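Topoisomerase IV subunit A (Escherichia coli, PDB 1ZVT) belongs to the DNA topoisomerase IV that decatenates and remodels DNA, with this C-terminal beta-pinwheel domain probably binding DNA and shaping substrate choice. Local coordinates at residues Ile22-Pro25 with Gly26-Tyr29; Tyr57-Pro61 with Ile62-Ser66. All blocks are in the same frame, centred on the assembly; numbering follows the deposited sequence.

In the fold
Both contacts are local turns in connections between strands, on the same side of the chain's centre, with centres 18 Å apart and nearest atoms about 7 Å apart. Contact 1 comes first, in the loop joining strands 13-18 and 35-42 of one four-stranded antiparallel sheet. Contact 2 follows at the end of strand 55-59, which belongs to the next sheet; the chain then returns to the first sheet, where strand 72-73 lies beside strand 13-18. Side chains of both contacts touch strand 13-18. This return from one blade to the preceding one is the kind of strand exchange expected of a beta-pinwheel.

Contact 1 of 2, residues Ile22-Pro25 with Gly26-Tyr29; sequences IDAP and GLNY
D23, just before the turn, meets G26, and its carboxylate OD1 accepts the amide N of G26 at 2.9 Å. The amide comes from above the carboxylate plane and the bond is bent, with a second, weak bond to D23 O. CG of D23 lies anti to the backbone N (chi1 180°), a setting that brings the carboxylate to this amide. G26 has no side chain, and OD1 of D23 comes within 3.5 Å of CA of G26. At L27 the amide N closes the type I beta turn of A24 to L27 with a nearly straight bond (166°) to A24 O, 3.2 Å long. CG of L27 lies 3.4 Å from A24 O, and CD1 meets CD1 of I22 at 4.1 Å, the two side chains crossing at about a right angle. The carbonyls of P25 and L27 are bridged by a water that donates to both and sits at the Y29 ring edge, in its plane. Y29 then reaches back over the turn: its OH donates to A24 O at 2.7 Å, from the face of the carbonyl opposite to the L27 amide. The ring also makes a cation-pi contact with R15 and touches V7 and F35. A phenylalanine here would remove the hydroxyl, and A24 O would probably lose one of its two donors while the ring became freer to shift. The carbonyl of the buried A24 is therefore satisfied twice over, by one backbone and one side-chain donor, which ties the turn to the tyrosine following it.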
loop_
_atom_site.group_PDB
_atom_site.type_symbol
_atom_site.label_atom_id
_atom_site.label_comp_id
_atom_site.label_asym_id
_atom_site.label_seq_id
_atom_site.Cartn_x
_atom_site.Cartn_y
_atom_site.Cartn_z
ATOM N N ILE A 22 -5.807 21.889 4.179
ATOM C CA ILE A 22 -5.865 21.806 5.634
ATOM C C ILE A 22 -4.541 21.317 6.216
ATOM O O ILE A 22 -3.775 20.613 5.548
ATOM C CB ILE A 22 -7.016 20.901 6.104
ATOM C CG1 ILE A 22 -6.782 19.471 5.629
ATOM C CG2 ILE A 22 -8.351 21.431 5.556
ATOM C CD1 ILE A 22 -7.060 18.468 6.688
ATOM N N ASP A 23 -4.274 21.720 7.450
ATOM C CA ASP A 23 -3.132 21.214 8.201
ATOM C C ASP A 23 -3.604 19.992 8.983
ATOM O O ASP A 23 -4.113 20.117 10.097
ATOM C CB ASP A 23 -2.624 22.318 9.145
ATOM C CG ASP A 23 -1.435 21.892 9.978
ATOM O OD1 ASP A 23 -1.131 20.676 10.103
ATOM O OD2 ASP A 23 -0.773 22.799 10.538
ATOM N N ALA A 24 -3.491 18.814 8.379
ATOM C CA ALA A 24 -4.083 17.627 8.989
ATOM C C ALA A 24 -3.412 17.195 10.293
ATOM O O ALA A 24 -4.097 16.877 11.269
ATOM C CB ALA A 24 -4.148 16.481 7.979
ATOM N N PRO A 25 -2.066 17.188 10.338
ATOM C CA PRO A 25 -1.447 16.832 11.607
ATOM C C PRO A 25 -1.783 17.842 12.711
ATOM O O PRO A 25 -1.736 17.493 13.890
ATOM C CB PRO A 25 0.045 16.818 11.276
ATOM C CG PRO A 25 0.093 16.556 9.811
ATOM C CD PRO A 25 -1.058 17.369 9.280
ATOM N N GLY A 26 -2.124 19.078 12.329
ATOM C CA GLY A 26 -2.460 20.128 13.293
ATOM C C GLY A 26 -3.888 20.121 13.830
ATOM O O GLY A 26 -4.242 20.957 14.654
ATOM N N LEU A 27 -4.719 19.196 13.358
ATOM C CA LEU A 27 -6.093 19.082 13.854
ATOM C C LEU A 27 -6.149 18.579 15.287
ATOM O O LEU A 27 -5.154 18.090 15.825
ATOM C CB LEU A 27 -6.896 18.141 12.958
ATOM C CG LEU A 27 -7.038 18.587 11.506
ATOM C CD1 LEU A 27 -7.581 17.459 10.656
ATOM C CD2 LEU A 27 -7.954 19.803 11.406
ATOM N N ASN A 28 -7.338 18.711 15.884
ATOM C CA ASN A 28 -7.641 18.185 17.203
ATOM C C ASN A 28 -7.727 16.661 17.149
ATOM O O ASN A 28 -8.422 16.104 16.300
ATOM C CB ASN A 28 -8.973 18.798 17.661
ATOM C CG ASN A 28 -9.372 18.403 19.079
ATOM O OD1 ASN A 28 -10.549 18.493 19.439
ATOM N ND2 ASN A 28 -8.412 17.978 19.886
ATOM N N TYR A 29 -7.005 15.988 18.036
ATOM C CA TYR A 29 -7.159 14.546 18.190
ATOM C C TYR A 29 -7.576 14.249 19.613
ATOM O O TYR A 29 -7.292 15.043 20.509
ATOM C CB TYR A 29 -5.875 13.808 17.822
ATOM C CG TYR A 29 -5.580 13.968 16.350
ATOM C CD1 TYR A 29 -4.782 15.012 15.890
ATOM C CD2 TYR A 29 -6.136 13.094 15.416
ATOM C CE1 TYR A 29 -4.537 15.184 14.526
ATOM C CE2 TYR A 29 -5.896 13.247 14.054
ATOM C CZ TYR A 29 -5.091 14.285 13.620
ATOM O OH TYR A 29 -4.867 14.450 12.267
HETATM O O HOH W 1 -2.524 18.228 16.482
#

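Contact 2 of 2, residues Tyr57-Pro61 with Ile62-Ser66; sequences YAIDP and ITLPS
D60 and I62 meet through both polar and apolar atoms. OD1 of D60 accepts the amide N of I62 at 3.0 Å in an almost straight bond (170°), forming an Asx turn; the amide approaches from above the carboxylate plane. With chi1 of D60 at -178°, the carboxylate is carried forward along the chain to this amide. On the same face of the carboxylate sits CG1 of I62, a tight fit at 3.0 Å from OD1 of D60, while CD1 of I62 comes to 3.7 Å from OD2 of D60.

The backbone oxygen of D60 is gripped twice by T63. The amide N of T63 donates from above the carbonyl plane at 3.0 Å, and OG1 of T63 donates within that plane at 2.7 Å. The hydroxyl can do so because it, and not the methyl, occupies the position between the backbone N and carbonyl carbon, and this second bond fixes the threonine rotation. One residue on, the amide N of L64 bonds to P61 O at 3.0 Å, continuing the 3-10 turn. CG2 of I59 lies against the hydroxyl OG1 of T63 at 3.6 Å, and makes an apolar contact with CD2 of L64 at 3.9 Å, the isoleucine and leucine side chains crossing at about a right angle.

I59 closes strand 55-59, bonded through its backbone to V47 and packed on F49 of the neighbouring strand 47-51. Beyond the turn, L64 rests on V14 and S16 of strand 13-18, and the backbone of P65 pairs with S16, so the segment passes from one sheet to the other.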
loop_
_atom_site.group_PDB
_atom_site.type_symbol
_atom_site.label_atom_id
_atom_site.label_comp_id
_atom_site.label_asym_id
_atom_site.label_seq_id
_atom_site.Cartn_x
_atom_site.Cartn_y
_atom_site.Cartn_z
ATOM N N TYR A 57 -12.984 -1.411 1.746
ATOM C CA TYR A 57 -14.245 -0.822 2.142
ATOM C C TYR A 57 -14.305 0.565 1.549
ATOM O O TYR A 57 -13.288 1.258 1.535
ATOM C CB TYR A 57 -14.315 -0.654 3.658
ATOM C CG TYR A 57 -14.020 -1.862 4.488
ATOM C CD1 TYR A 57 -12.703 -2.242 4.756
ATOM C CD2 TYR A 57 -15.058 -2.593 5.078
ATOM C CE1 TYR A 57 -12.432 -3.353 5.564
ATOM C CE2 TYR A 57 -14.781 -3.703 5.883
ATOM C CZ TYR A 57 -13.473 -4.055 6.118
ATOM O OH TYR A 57 -13.184 -5.156 6.886
ATOM N N ALA A 58 -15.483 0.982 1.078
ATOM C CA ALA A 58 -15.656 2.351 0.629
ATOM C C ALA A 58 -16.653 3.110 1.504
ATOM O O ALA A 58 -17.669 2.544 1.936
ATOM C CB ALA A 58 -16.128 2.383 -0.807
ATOM N N ILE A 59 -16.366 4.385 1.742
ATOM C CA ILE A 59 -17.245 5.252 2.537
ATOM C C ILE A 59 -17.487 6.534 1.721
ATOM O O ILE A 59 -16.588 7.027 1.047
ATOM C CB ILE A 59 -16.598 5.610 3.911
ATOM C CG1 ILE A 59 -16.502 4.375 4.826
ATOM C CG2 ILE A 59 -17.342 6.768 4.626
ATOM C CD1 ILE A 59 -15.920 4.679 6.242
ATOM N N ASP A 60 -18.713 7.042 1.767
ATOM C CA ASP A 60 -19.062 8.312 1.123
ATOM C C ASP A 60 -18.638 9.464 2.055
ATOM O O ASP A 60 -19.078 9.542 3.207
ATOM C CB ASP A 60 -20.581 8.318 0.848
ATOM C CG ASP A 60 -21.068 9.573 0.119
ATOM O OD1 ASP A 60 -20.371 10.611 0.090
ATOM O OD2 ASP A 60 -22.213 9.534 -0.408
ATOM N N PRO A 61 -17.771 10.368 1.576
ATOM C CA PRO A 61 -17.323 11.470 2.447
ATOM C C PRO A 61 -18.459 12.294 3.080
ATOM O O PRO A 61 -18.260 12.839 4.163
ATOM C CB PRO A 61 -16.486 12.351 1.509
ATOM C CG PRO A 61 -15.994 11.381 0.448
ATOM C CD PRO A 61 -17.156 10.449 0.229
ATOM N N ILE A 62 -19.636 12.341 2.452
ATOM C CA ILE A 62 -20.722 13.178 3.012
ATOM C C ILE A 62 -21.243 12.653 4.360
ATOM O O ILE A 62 -21.929 13.387 5.112
ATOM C CB ILE A 62 -21.872 13.416 2.001
ATOM C CG1 ILE A 62 -22.484 12.105 1.538
ATOM C CG2 ILE A 62 -21.339 14.211 0.797
ATOM C CD1 ILE A 62 -23.552 11.547 2.413
ATOM N N THR A 63 -20.913 11.396 4.656
ATOM C CA THR A 63 -21.344 10.751 5.900
ATOM C C THR A 63 -20.318 10.943 7.031
ATOM O O THR A 63 -20.534 10.474 8.155
ATOM C CB THR A 63 -21.554 9.238 5.695
ATOM O OG1 THR A 63 -20.297 8.610 5.418
ATOM C CG2 THR A 63 -22.527 8.939 4.561
ATOM N N LEU A 64 -19.204 11.615 6.742
ATOM C CA LEU A 64 -18.136 11.780 7.736
ATOM C C LEU A 64 -18.219 13.157 8.407
ATOM O O LEU A 64 -18.683 14.121 7.777
ATOM C CB LEU A 64 -16.759 11.586 7.082
ATOM C CG LEU A 64 -16.483 10.189 6.536
ATOM C CD1 LEU A 64 -15.119 10.156 5.856
ATOM C CD2 LEU A 64 -16.570 9.155 7.651
ATOM N N PRO A 65 -17.754 13.263 9.669
ATOM C CA PRO A 65 -17.743 14.546 10.378
ATOM C C PRO A 65 -16.697 15.508 9.801
ATOM O O PRO A 65 -15.764 15.079 9.119
ATOM C CB PRO A 65 -17.402 14.144 11.822
ATOM C CG PRO A 65 -16.611 12.881 11.684
ATOM C CD PRO A 65 -17.202 12.166 10.486
ATOM N N SER A 66 -16.856 16.803 10.075
ATOM C CA SER A 66 -15.941 17.808 9.531
ATOM C C SER A 66 -14.629 17.918 10.314
ATOM O O SER A 66 -14.409 17.188 11.275
ATOM C CB SER A 66 -16.636 19.173 9.493
ATOM O OG SER A 66 -16.597 19.768 10.777
#